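Local structure of 3-ketosteroid-delta4-5alpha-dehydrogenase (Rhodococcus jostii, 4AT2) at residues Ala63-Leu68 with Ala252-Val257; Ser149-Pro154 with Phe160-Met165; Asp337-Arg342 with Gly484-Gly489; Gly470-Gly475 with Ile504-Gln509. The protein catalyses the FAD-dependent dehydrogenation of 3-ketosteroids, introducing the delta4 double bond into 5alpha-reduced substrates as a step of steroid catabolism. All blocks are in the same frame, centred on the assembly; numbering follows the deposited sequence.

Interaction 1: residues Ala63-Leu68 with Ala252-Val257; sequences AGADVL and ARRGVV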
loop_
_atom_site.group_PDB
_atom_site.type_symbol
_atom_site.label_atom_id
_atom_site.label_comp_id
_atom_site.label_asym_id
_atom_site.label_seq_id
_atom_site.Cartn_x
_atom_site.Cartn_y
_atom_site.Cartn_z
ATOM N N ALA A 63 0.579 14.740 35.731
ATOM C CA ALA A 63 1.730 15.624 35.598
ATOM C C ALA A 63 1.436 17.029 36.127
ATOM O O ALA A 63 2.331 17.872 36.166
ATOM C CB ALA A 63 2.183 15.685 34.148
ATOM N N GLY A 64 0.186 17.279 36.511
ATOM C CA GLY A 64 -0.219 18.578 37.062
ATOM C C GLY A 64 -0.853 19.552 36.081
ATOM O O GLY A 64 -1.185 20.685 36.457
ATOM N N ALA A 65 -1.044 19.122 34.834
ATOM C CA ALA A 65 -1.644 19.979 33.796
ATOM C C ALA A 65 -3.155 20.079 33.930
ATOM O O ALA A 65 -3.814 19.149 34.395
ATOM C CB ALA A 65 -1.281 19.467 32.404
ATOM N N ASP A 66 -3.696 21.222 33.515
ATOM C CA ASP A 66 -5.135 21.419 33.382
ATOM C C ASP A 66 -5.536 20.785 32.046
ATOM O O ASP A 66 -5.074 21.217 30.994
ATOM C CB ASP A 66 -5.429 22.933 33.430
ATOM C CG ASP A 66 -6.852 23.304 33.008
ATOM O OD1 ASP A 66 -7.804 22.522 33.194
ATOM O OD2 ASP A 66 -7.018 24.441 32.505
ATOM N N VAL A 67 -6.358 19.741 32.105
ATOM C CA VAL A 67 -6.686 18.947 30.908
ATOM C C VAL A 67 -8.139 19.098 30.480
ATOM O O VAL A 67 -9.057 18.966 31.301
ATOM C CB VAL A 67 -6.415 17.438 31.143
ATOM C CG1 VAL A 67 -6.649 16.635 29.865
ATOM C CG2 VAL A 67 -4.992 17.215 31.627
ATOM N N LEU A 68 -8.342 19.362 29.192
ATOM C CA LEU A 68 -9.679 19.418 28.611
ATOM C C LEU A 68 -9.782 18.479 27.414
ATOM O O LEU A 68 -9.034 18.616 26.455
ATOM C CB LEU A 68 -10.034 20.855 28.200
ATOM C CG LEU A 68 -11.346 21.100 27.441
ATOM C CD1 LEU A 68 -12.549 20.656 28.274
ATOM C CD2 LEU A 68 -11.462 22.570 27.037
ATOM N N ALA A 252 -4.779 25.927 23.941
ATOM C CA ALA A 252 -3.938 24.878 24.524
ATOM C C ALA A 252 -2.594 25.488 24.895
ATOM O O ALA A 252 -1.744 25.700 24.018
ATOM C CB ALA A 252 -3.748 23.724 23.531
ATOM N N ARG A 253 -2.393 25.780 26.181
ATOM C CA ARG A 253 -1.160 26.450 26.614
ATOM C C ARG A 253 0.103 25.612 26.389
ATOM O O ARG A 253 1.160 26.162 26.070
ATOM C CB ARG A 253 -1.237 26.880 28.086
ATOM C CG ARG A 253 -2.417 27.773 28.436
ATOM C CD ARG A 253 -2.422 28.086 29.926
ATOM N NE ARG A 253 -3.687 28.680 30.361
ATOM C CZ ARG A 253 -4.664 28.021 30.986
ATOM N NH1 ARG A 253 -4.544 26.726 31.283
ATOM N NH2 ARG A 253 -5.764 28.667 31.335
ATOM N N ARG A 254 -0.010 24.295 26.546
ATOM C CA ARG A 254 1.158 23.408 26.477
ATOM C C ARG A 254 1.113 22.443 25.299
ATOM O O ARG A 254 2.144 22.123 24.720
ATOM C CB ARG A 254 1.314 22.618 27.780
ATOM C CG ARG A 254 1.421 23.487 29.027
ATOM C CD ARG A 254 1.740 22.644 30.250
ATOM N NE ARG A 254 1.520 23.378 31.502
ATOM C CZ ARG A 254 1.574 22.826 32.713
ATOM N NH1 ARG A 254 1.860 21.538 32.855
ATOM N NH2 ARG A 254 1.351 23.572 33.793
ATOM N N GLY A 255 -0.074 21.974 24.931
ATOM C CA GLY A 255 -0.150 21.060 23.793
ATOM C C GLY A 255 -1.538 20.594 23.429
ATOM O O GLY A 255 -2.438 20.557 24.269
ATOM N N VAL A 256 -1.686 20.250 22.153
ATOM C CA VAL A 256 -2.880 19.628 21.610
ATOM C C VAL A 256 -2.530 18.165 21.345
ATOM O O VAL A 256 -1.494 17.869 20.738
ATOM C CB VAL A 256 -3.305 20.285 20.280
ATOM C CG1 VAL A 256 -4.391 19.466 19.581
ATOM C CG2 VAL A 256 -3.779 21.716 20.513
ATOM N N VAL A 257 -3.372 17.258 21.833
ATOM C CA VAL A 257 -3.233 15.824 21.527
ATOM C C VAL A 257 -4.347 15.402 20.571
ATOM O O VAL A 257 -5.523 15.434 20.931
ATOM C CB VAL A 257 -3.295 14.933 22.791
ATOM C CG1 VAL A 257 -3.160 13.452 22.412
ATOM C CG2 VAL A 257 -2.213 15.332 23.794
HETATM O O HOH W 1 2.465 20.642 35.399
HETATM O O HOH W 2 -8.189 26.961 32.557
#
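The backbones of A65 and R254 come no closer than 8.6 Å between CA atoms, and those of D66 and R253 stand 9.3 Å apart by the same measure, so the two segments meet through side chains and water and not as paired strands. D66 faces R253 in a salt bridge, a loose one: OD2 lies 3.6 Å from NH1, at the edge of the guanidinium and in its plane, while the carboxylate plane is turned 34° from that of the guanidinium. A water also bridges the pair, giving a hydrogen bond to D66 OD2 at 2.8 Å and accepting one at 3.2 Å from R253 NH2, also in the plane of the group. Each ion has its stronger partner outside the two segments, D66 OD1 with R218 and R253 NH1 with D43, which makes a small charge network at the protein surface. In the parallel sheet of the FAD-binding, Rossmann-type fold, strands 67-70 and 255-258 flank strand 45-47 on either side, and the contact lies just ahead of both. G64 ends the preceding helix 51-62 in a Schellman motif, its positive phi (97°) turning the chain toward the strand. R254 reaches along this end of the sheet with an extended chain, its CG anti to the carbonyl carbon (chi1 -56°). Its NH1 passes 3.8 Å from A65 CB, gives a hydrogen bond of 2.8 Å to a second water, which in turn donates to A63 O at 2.9 Å, and also bonds A507 O near the C-terminus.

Interaction 2: residues Ser149-Pro154 with Phe160-Met165; sequences SFWGEP and FDDGLM
S149 O accepts two backbone N-H groups at once, from L164 N at 3.1 Å and, more weakly, from G163 N at 3.0 Å; both bonds are bent at the hydrogen. The L164 donor lies in the carbonyl plane. In the reverse direction W151 N gives L164 O a much straighter bond of 2.9 Å (162°). F150 and L164 are thereby joined in a single beta bridge, at the point where the loop 149-154 runs beside strand 164-165, an outermost strand of a three-stranded antiparallel sheet. On one flank S149 OG lies beside D162 OD1, so close as modelled that the exact length of this hydrogen bond is doubtful. W151 contributes a large part of the packing. Its chi1 of -179° turns the indole away from its own backbone N and over the 160-165 segment, where F160 directs an edge at the face of the six-membered ring in an offset edge-to-face pair, planes 84° apart and CE2 3.9 Å from W151 CZ3. At the other end of the indole, M165 SD sits at the ring edge, 3.9 Å from W151 CD1, a Met-aromatic contact made by a fully extended methionine chain running alongside. Replacing W151 by an alanine would probably leave the F160 edge and the M165 sulfur without their aromatic partner and open a gap between them. M165 in turn lies about 8 Å from the bound steroid, measured from its side chain.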
loop_
_atom_site.group_PDB
_atom_site.type_symbol
_atom_site.label_atom_id
_atom_site.label_comp_id
_atom_site.label_asym_id
_atom_site.label_seq_id
_atom_site.Cartn_x
_atom_site.Cartn_y
_atom_site.Cartn_z
ATOM N N SER A 149 -6.623 -16.344 33.526
ATOM C CA SER A 149 -6.949 -17.602 32.861
ATOM C C SER A 149 -6.800 -17.418 31.358
ATOM O O SER A 149 -6.969 -16.301 30.826
ATOM C CB SER A 149 -8.368 -18.052 33.195
ATOM O OG SER A 149 -9.288 -17.042 32.852
ATOM N N PHE A 150 -6.490 -18.525 30.692
ATOM C CA PHE A 150 -6.146 -18.542 29.277
ATOM C C PHE A 150 -7.195 -19.323 28.493
ATOM O O PHE A 150 -7.609 -20.406 28.910
ATOM C CB PHE A 150 -4.753 -19.185 29.116
ATOM C CG PHE A 150 -4.386 -19.551 27.700
ATOM C CD1 PHE A 150 -3.957 -18.579 26.797
ATOM C CD2 PHE A 150 -4.411 -20.883 27.284
ATOM C CE1 PHE A 150 -3.597 -18.919 25.501
ATOM C CE2 PHE A 150 -4.036 -21.226 25.987
ATOM C CZ PHE A 150 -3.634 -20.243 25.095
ATOM N N TRP A 151 -7.639 -18.756 27.373
ATOM C CA TRP A 151 -8.511 -19.478 26.448
ATOM C C TRP A 151 -7.683 -19.976 25.302
ATOM O O TRP A 151 -7.036 -19.185 24.623
ATOM C CB TRP A 151 -9.613 -18.567 25.915
ATOM C CG TRP A 151 -10.530 -19.316 24.980
ATOM C CD1 TRP A 151 -10.661 -19.156 23.604
ATOM C CD2 TRP A 151 -11.435 -20.423 25.328
ATOM N NE1 TRP A 151 -11.579 -20.042 23.095
ATOM C CE2 TRP A 151 -12.080 -20.832 24.075
ATOM C CE3 TRP A 151 -11.783 -21.070 26.513
ATOM C CZ2 TRP A 151 -13.023 -21.858 24.028
ATOM C CZ3 TRP A 151 -12.740 -22.094 26.455
ATOM C CH2 TRP A 151 -13.337 -22.480 25.243
ATOM N N GLY A 152 -7.715 -21.289 25.067
ATOM C CA GLY A 152 -6.796 -21.918 24.121
ATOM C C GLY A 152 -7.358 -22.424 22.802
ATOM O O GLY A 152 -6.621 -23.020 22.020
ATOM N N GLU A 153 -8.637 -22.181 22.528
ATOM C CA GLU A 153 -9.240 -22.718 21.307
ATOM C C GLU A 153 -9.314 -21.659 20.218
ATOM O O GLU A 153 -9.351 -20.470 20.520
ATOM C CB GLU A 153 -10.631 -23.298 21.593
ATOM C CG GLU A 153 -10.619 -24.392 22.661
ATOM C CD GLU A 153 -11.987 -25.000 22.922
ATOM O OE1 GLU A 153 -12.887 -24.870 22.067
ATOM O OE2 GLU A 153 -12.167 -25.630 23.990
ATOM N N PRO A 154 -9.326 -22.085 18.942
ATOM C CA PRO A 154 -9.474 -21.110 17.866
ATOM C C PRO A 154 -10.734 -20.275 18.044
ATOM O O PRO A 154 -11.794 -20.812 18.418
ATOM C CB PRO A 154 -9.590 -21.989 16.614
ATOM C CG PRO A 154 -8.862 -23.248 16.991
ATOM C CD PRO A 154 -9.273 -23.463 18.420
ATOM N N PHE A 160 -15.724 -16.731 27.123
ATOM C CA PHE A 160 -16.017 -16.419 28.513
ATOM C C PHE A 160 -15.178 -15.216 28.956
ATOM O O PHE A 160 -14.685 -14.451 28.118
ATOM C CB PHE A 160 -15.794 -17.667 29.379
ATOM C CG PHE A 160 -16.433 -18.916 28.814
ATOM C CD1 PHE A 160 -17.825 -19.020 28.715
ATOM C CD2 PHE A 160 -15.653 -19.987 28.374
ATOM C CE1 PHE A 160 -18.419 -20.165 28.188
ATOM C CE2 PHE A 160 -16.244 -21.136 27.852
ATOM C CZ PHE A 160 -17.626 -21.223 27.759
ATOM N N ASP A 161 -15.009 -15.033 30.259
ATOM C CA ASP A 161 -14.329 -13.833 30.743
ATOM C C ASP A 161 -12.826 -14.033 30.934
ATOM O O ASP A 161 -12.217 -13.354 31.748
ATOM C CB ASP A 161 -14.993 -13.295 32.030
ATOM C CG ASP A 161 -14.919 -14.275 33.192
ATOM O OD1 ASP A 161 -14.660 -15.472 32.952
ATOM O OD2 ASP A 161 -15.132 -13.842 34.356
ATOM N N ASP A 162 -12.236 -14.960 30.178
ATOM C CA ASP A 162 -10.798 -15.223 30.281
ATOM C C ASP A 162 -9.965 -14.025 29.853
ATOM O O ASP A 162 -10.387 -13.217 29.015
ATOM C CB ASP A 162 -10.422 -16.473 29.496
ATOM C CG ASP A 162 -11.086 -17.708 30.058
ATOM O OD1 ASP A 162 -10.845 -18.029 31.243
ATOM O OD2 ASP A 162 -11.877 -18.337 29.336
ATOM N N GLY A 163 -8.788 -13.896 30.455
ATOM C CA GLY A 163 -7.964 -12.714 30.253
ATOM C C GLY A 163 -6.853 -12.826 29.229
ATOM O O GLY A 163 -6.287 -11.817 28.824
ATOM N N LEU A 164 -6.521 -14.045 28.808
ATOM C CA LEU A 164 -5.387 -14.219 27.893
ATOM C C LEU A 164 -5.715 -15.185 26.760
ATOM O O LEU A 164 -6.353 -16.222 26.975
ATOM C CB LEU A 164 -4.136 -14.676 28.674
ATOM C CG LEU A 164 -2.779 -14.729 27.955
ATOM C CD1 LEU A 164 -2.265 -13.336 27.611
ATOM C CD2 LEU A 164 -1.774 -15.444 28.848
ATOM N N MET A 165 -5.288 -14.825 25.552
ATOM C CA MET A 165 -5.580 -15.626 24.359
ATOM C C MET A 165 -4.559 -15.277 23.287
ATOM O O MET A 165 -4.101 -14.140 23.228
ATOM C CB MET A 165 -6.999 -15.301 23.875
ATOM C CG MET A 165 -7.513 -16.161 22.737
ATOM S SD MET A 165 -9.246 -15.757 22.401
ATOM C CE MET A 165 -9.458 -16.553 20.815
#

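Interaction 3: residues Asp337-Arg342 with Gly484-Gly489; sequences DTYSGR and GGYASG. With ASD (4-androstene-3-17-dione), chain B.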
loop_
_atom_site.group_PDB
_atom_site.type_symbol
_atom_site.label_atom_id
_atom_site.label_comp_id
_atom_site.label_asym_id
_atom_site.label_seq_id
_atom_site.Cartn_x
_atom_site.Cartn_y
_atom_site.Cartn_z
ATOM N N ASP A 337 -4.904 -22.780 10.876
ATOM C CA ASP A 337 -4.829 -22.530 12.315
ATOM C C ASP A 337 -4.154 -21.209 12.671
ATOM O O ASP A 337 -3.970 -20.910 13.847
ATOM C CB ASP A 337 -4.172 -23.709 13.054
ATOM C CG ASP A 337 -2.742 -23.979 12.602
ATOM O OD1 ASP A 337 -2.312 -23.435 11.556
ATOM O OD2 ASP A 337 -2.049 -24.735 13.314
ATOM N N THR A 338 -3.825 -20.397 11.671
ATOM C CA THR A 338 -3.316 -19.069 11.993
ATOM C C THR A 338 -4.452 -18.149 12.431
ATOM O O THR A 338 -5.627 -18.523 12.383
ATOM C CB THR A 338 -2.456 -18.439 10.864
ATOM O OG1 THR A 338 -1.810 -17.261 11.382
ATOM C CG2 THR A 338 -3.309 -18.043 9.665
ATOM N N TYR A 339 -4.078 -16.961 12.899
ATOM C CA TYR A 339 -5.025 -15.916 13.263
ATOM C C TYR A 339 -5.988 -15.640 12.104
ATOM O O TYR A 339 -5.566 -15.469 10.959
ATOM C CB TYR A 339 -4.212 -14.663 13.614
ATOM C CG TYR A 339 -4.978 -13.370 13.806
ATOM C CD1 TYR A 339 -6.092 -13.308 14.634
ATOM C CD2 TYR A 339 -4.547 -12.195 13.181
ATOM C CE1 TYR A 339 -6.781 -12.113 14.817
ATOM C CE2 TYR A 339 -5.216 -10.995 13.367
ATOM C CZ TYR A 339 -6.334 -10.970 14.186
ATOM O OH TYR A 339 -7.007 -9.780 14.377
ATOM N N SER A 340 -7.280 -15.593 12.398
ATOM C CA SER A 340 -8.247 -15.413 11.314
ATOM C C SER A 340 -8.142 -14.038 10.624
ATOM O O SER A 340 -8.542 -13.897 9.475
ATOM C CB SER A 340 -9.662 -15.787 11.763
ATOM O OG SER A 340 -9.775 -17.211 11.848
ATOM N N GLY A 341 -7.552 -13.054 11.316
ATOM C CA GLY A 341 -7.205 -11.771 10.694
ATOM C C GLY A 341 -6.136 -11.914 9.622
ATOM O O GLY A 341 -6.175 -11.231 8.604
ATOM N N ARG A 342 -5.167 -12.802 9.865
ATOM C CA ARG A 342 -4.137 -13.090 8.881
ATOM C C ARG A 342 -4.768 -13.829 7.709
ATOM O O ARG A 342 -4.470 -13.534 6.556
ATOM C CB ARG A 342 -3.003 -13.912 9.510
ATOM C CG ARG A 342 -1.882 -14.237 8.538
ATOM C CD ARG A 342 -0.612 -14.697 9.257
ATOM N NE ARG A 342 0.347 -15.141 8.256
ATOM C CZ ARG A 342 1.183 -14.339 7.605
ATOM N NH1 ARG A 342 1.218 -13.035 7.869
ATOM N NH2 ARG A 342 1.993 -14.853 6.687
ATOM N N GLY A 484 1.603 -3.118 8.355
ATOM C CA GLY A 484 1.045 -3.933 7.266
ATOM C C GLY A 484 0.241 -5.081 7.840
ATOM O O GLY A 484 -0.994 -5.046 7.836
ATOM N N GLY A 485 0.941 -6.075 8.388
ATOM C CA GLY A 485 0.273 -7.120 9.164
ATOM C C GLY A 485 -0.423 -6.553 10.398
ATOM O O GLY A 485 -0.071 -5.471 10.877
ATOM N N TYR A 486 -1.400 -7.298 10.907
ATOM C CA TYR A 486 -2.175 -6.882 12.066
ATOM C C TYR A 486 -2.282 -8.025 13.074
ATOM O O TYR A 486 -2.311 -9.194 12.699
ATOM C CB TYR A 486 -3.585 -6.419 11.633
ATOM C CG TYR A 486 -4.429 -5.907 12.782
ATOM C CD1 TYR A 486 -4.287 -4.593 13.238
ATOM C CD2 TYR A 486 -5.365 -6.729 13.426
ATOM C CE1 TYR A 486 -5.038 -4.119 14.300
ATOM C CE2 TYR A 486 -6.109 -6.257 14.501
ATOM C CZ TYR A 486 -5.949 -4.941 14.922
ATOM O OH TYR A 486 -6.664 -4.441 15.988
ATOM N N ALA A 487 -2.365 -7.678 14.358
ATOM C CA ALA A 487 -2.675 -8.648 15.403
ATOM C C ALA A 487 -3.723 -8.024 16.305
ATOM O O ALA A 487 -3.657 -6.821 16.596
ATOM C CB ALA A 487 -1.421 -9.027 16.200
ATOM N N SER A 488 -4.708 -8.818 16.732
ATOM C CA SER A 488 -5.764 -8.298 17.614
ATOM C C SER A 488 -5.172 -7.764 18.912
ATOM O O SER A 488 -4.318 -8.414 19.551
ATOM C CB SER A 488 -6.824 -9.363 17.938
ATOM O OG SER A 488 -7.679 -9.584 16.831
ATOM N N GLY A 489 -5.601 -6.558 19.281
ATOM C CA GLY A 489 -5.095 -5.914 20.492
ATOM C C GLY A 489 -4.067 -4.832 20.232
ATOM O O GLY A 489 -3.742 -4.067 21.128
HETATM C C1 ASD B . -11.136 -6.603 14.949
HETATM C C10 ASD B . -11.478 -8.055 15.328
HETATM C C11 ASD B . -13.367 -8.140 13.565
HETATM C C12 ASD B . -14.834 -8.472 13.196
HETATM C C13 ASD B . -15.254 -9.804 13.811
HETATM C C14 ASD B . -15.016 -9.743 15.319
HETATM C C15 ASD B . -15.850 -10.889 15.912
HETATM C C16 ASD B . -17.151 -10.849 15.092
HETATM C C17 ASD B . -16.720 -10.116 13.832
HETATM C C18 ASD B . -14.606 -10.985 13.082
HETATM C C19 ASD B . -10.604 -9.020 14.523
HETATM C C2 ASD B . -9.701 -6.169 15.319
HETATM C C3 ASD B . -9.303 -6.634 16.704
HETATM C C4 ASD B . -10.181 -7.588 17.428
HETATM C C5 ASD B . -11.152 -8.289 16.795
HETATM C C6 ASD B . -11.874 -9.369 17.590
HETATM C C7 ASD B . -13.354 -9.472 17.224
HETATM C C8 ASD B . -13.538 -9.586 15.711
HETATM C C9 ASD B . -12.986 -8.295 15.056
HETATM O O1 ASD B . -8.280 -6.205 17.238
HETATM O O2 ASD B . -17.478 -9.829 12.913
#
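The steroid pocket supplies both sides of this contact: Y339, at the N-cap position of helix 340-350, meets the loop that leads from G484 into helix 490-507, and Y339, Y486, S488 and G489 all line the 4-androstene-3,17-dione site. Y339 OH and S488 OG are hydrogen-bonded at 2.6 Å. The Y339 ring, swung to the far side from its backbone N by a chi1 of 170°, reaches across to the loop, where CE2 comes 3.5 Å from Y486 O, while G341 N lies over the centre of one ring face. Y339 OH also approaches the edge of the Y486 ring in its plane, 3.6 Å from CD2. Y486 OH donates a hydrogen bond of 2.7 Å to O1, the 3-keto oxygen of the steroid, and G489 N adds a weak one at 3.4 Å. S488 OG stands 3.3 Å from steroid C4, and Y339 OH is 3.7 Å from C19. FAD touches Y486 and G489 as well. The Y486 hydroxyl, with weaker help from G489 N, would be expected to polarise the carbonyl; the bound 4-ene is the product, and with a 5alpha-reduced substrate these donors would probably stabilise negative charge on the oxygen if a proton leaves C4.

Interaction 4: residues Gly470-Gly475 with Ile504-Gln509; sequences GLFAAG and ISAAKQ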
loop_
_atom_site.group_PDB
_atom_site.type_symbol
_atom_site.label_atom_id
_atom_site.label_comp_id
_atom_site.label_asym_id
_atom_site.label_seq_id
_atom_site.Cartn_x
_atom_site.Cartn_y
_atom_site.Cartn_z
ATOM N N GLY A 470 4.053 21.869 19.953
ATOM C CA GLY A 470 2.707 21.921 20.502
ATOM C C GLY A 470 1.765 20.823 20.039
ATOM O O GLY A 470 0.616 20.786 20.487
ATOM N N LEU A 471 2.229 19.949 19.137
ATOM C CA LEU A 471 1.350 18.955 18.504
ATOM C C LEU A 471 1.751 17.515 18.783
ATOM O O LEU A 471 2.873 17.094 18.494
ATOM C CB LEU A 471 1.262 19.184 16.992
ATOM C CG LEU A 471 0.121 18.429 16.288
ATOM C CD1 LEU A 471 -1.246 18.849 16.822
ATOM C CD2 LEU A 471 0.229 18.647 14.782
ATOM N N PHE A 472 0.795 16.769 19.327
ATOM C CA PHE A 472 1.011 15.387 19.733
ATOM C C PHE A 472 -0.143 14.557 19.217
ATOM O O PHE A 472 -1.201 15.102 18.870
ATOM C CB PHE A 472 1.105 15.317 21.259
ATOM C CG PHE A 472 2.121 16.271 21.816
ATOM C CD1 PHE A 472 3.459 15.894 21.901
ATOM C CD2 PHE A 472 1.756 17.579 22.153
ATOM C CE1 PHE A 472 4.412 16.789 22.363
ATOM C CE2 PHE A 472 2.708 18.480 22.615
ATOM C CZ PHE A 472 4.033 18.079 22.725
ATOM N N ALA A 473 0.046 13.242 19.149
ATOM C CA ALA A 473 -1.022 12.387 18.606
ATOM C C ALA A 473 -0.835 10.936 18.990
ATOM O O ALA A 473 0.296 10.482 19.162
ATOM C CB ALA A 473 -1.107 12.524 17.088
ATOM N N ALA A 474 -1.947 10.212 19.102
ATOM C CA ALA A 474 -1.897 8.779 19.390
ATOM C C ALA A 474 -3.186 8.116 18.945
ATOM O O ALA A 474 -4.188 8.792 18.683
ATOM C CB ALA A 474 -1.651 8.533 20.872
ATOM N N GLY A 475 -3.158 6.791 18.880
ATOM C CA GLY A 475 -4.335 6.034 18.432
ATOM C C GLY A 475 -4.385 5.980 16.919
ATOM O O GLY A 475 -3.366 6.188 16.242
ATOM N N ILE A 504 2.077 12.759 28.603
ATOM C CA ILE A 504 3.329 13.140 29.261
ATOM C C ILE A 504 4.032 14.289 28.506
ATOM O O ILE A 504 4.441 15.294 29.116
ATOM C CB ILE A 504 4.271 11.919 29.385
ATOM C CG1 ILE A 504 3.661 10.851 30.308
ATOM C CG2 ILE A 504 5.663 12.334 29.850
ATOM C CD1 ILE A 504 4.376 9.511 30.224
ATOM N N SER A 505 4.155 14.139 27.187
ATOM C CA SER A 505 4.869 15.110 26.361
ATOM C C SER A 505 4.119 16.428 26.293
ATOM O O SER A 505 4.722 17.501 26.382
ATOM C CB SER A 505 5.097 14.567 24.951
ATOM O OG SER A 505 5.883 13.393 24.985
ATOM N N ALA A 506 2.800 16.346 26.146
ATOM C CA ALA A 506 1.964 17.545 26.053
ATOM C C ALA A 506 1.981 18.383 27.332
ATOM O O ALA A 506 1.895 19.616 27.254
ATOM C CB ALA A 506 0.535 17.178 25.685
ATOM N N ALA A 507 2.075 17.719 28.484
ATOM C CA ALA A 507 2.044 18.397 29.785
ATOM C C ALA A 507 3.343 19.126 30.142
ATOM O O ALA A 507 3.348 19.965 31.035
ATOM C CB ALA A 507 1.666 17.420 30.892
ATOM N N LYS A 508 4.435 18.803 29.452
ATOM C CA LYS A 508 5.728 19.452 29.711
ATOM C C LYS A 508 5.684 20.958 29.447
ATOM O O LYS A 508 5.033 21.414 28.508
ATOM C CB LYS A 508 6.825 18.805 28.875
ATOM C CG LYS A 508 7.207 17.426 29.368
ATOM C CD LYS A 508 8.300 16.827 28.507
ATOM C CE LYS A 508 8.641 15.425 28.975
ATOM N NZ LYS A 508 9.713 14.815 28.139
ATOM N N GLN A 509 6.368 21.721 30.295
ATOM C CA GLN A 509 6.442 23.179 30.145
ATOM C C GLN A 509 7.716 23.590 29.411
ATOM O O GLN A 509 8.739 22.900 29.488
ATOM C CB GLN A 509 6.377 23.871 31.507
ATOM C CG GLN A 509 5.067 23.664 32.249
ATOM C CD GLN A 509 4.927 24.573 33.454
ATOM O OE1 GLN A 509 4.798 25.790 33.318
ATOM N NE2 GLN A 509 4.939 23.982 34.643
#
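F472 lies against the last turn of helix 490-507, and one face of its ring takes the close packing. A506 CA sits 3.6 Å above the ring plane, displaced toward the rim on the CE2 side, and A506 CB comes 3.8 Å from F472 CD2. Over the same face, also toward the rim, lies S505 C; S505 CB reaches F472 CE1 at 3.5 Å. The ring is aimed at the helix because its CG is anti to the carbonyl carbon (chi1 -53°). S505 meets the ring through carbon, its OG being engaged with the carbonyls of N457 and R501. A leucine here has no flat ring to lay across S505 and A506, and the helix end would probably pack less closely on the strand. Contact fades quickly beyond these residues: K508 and Q509, where the helix has given way to an exposed tail, do not touch the 470-475 segment, and the bond from K508 N back to S505 O is weak. Strand 471-473 is the last strand of the parallel sheet, with L471 also hydrogen-bonded through the backbone to V460; F472 shares backbone hydrogen bonds with V256 and L258 of neighbouring strand 255-258, A506 packs on V257, and G475, just beyond the strand, touches FAD.

In the fold
Interactions 1 and 4 are neighbours, their centres 8 Å apart, and share the parallel sheet in which strands 255-258 and 471-473 lie side by side. They touch directly: V256 N lies 2.9 Å from G470 O, a probable hydrogen bond. Interaction 3 lies nearer the chain centre, at the steroid, with its centre 36 Å from that of interaction 1, while interaction 2 is 16 Å from interaction 3 between centres. Along the chain, 149-154 and 160-165 fall between the segments of interaction 1, whereas those of interactions 3 and 4 alternate. Helix 490-507, starting beside the steroid and ending against F472, therefore links the steroid site to the nucleotide-binding sheet.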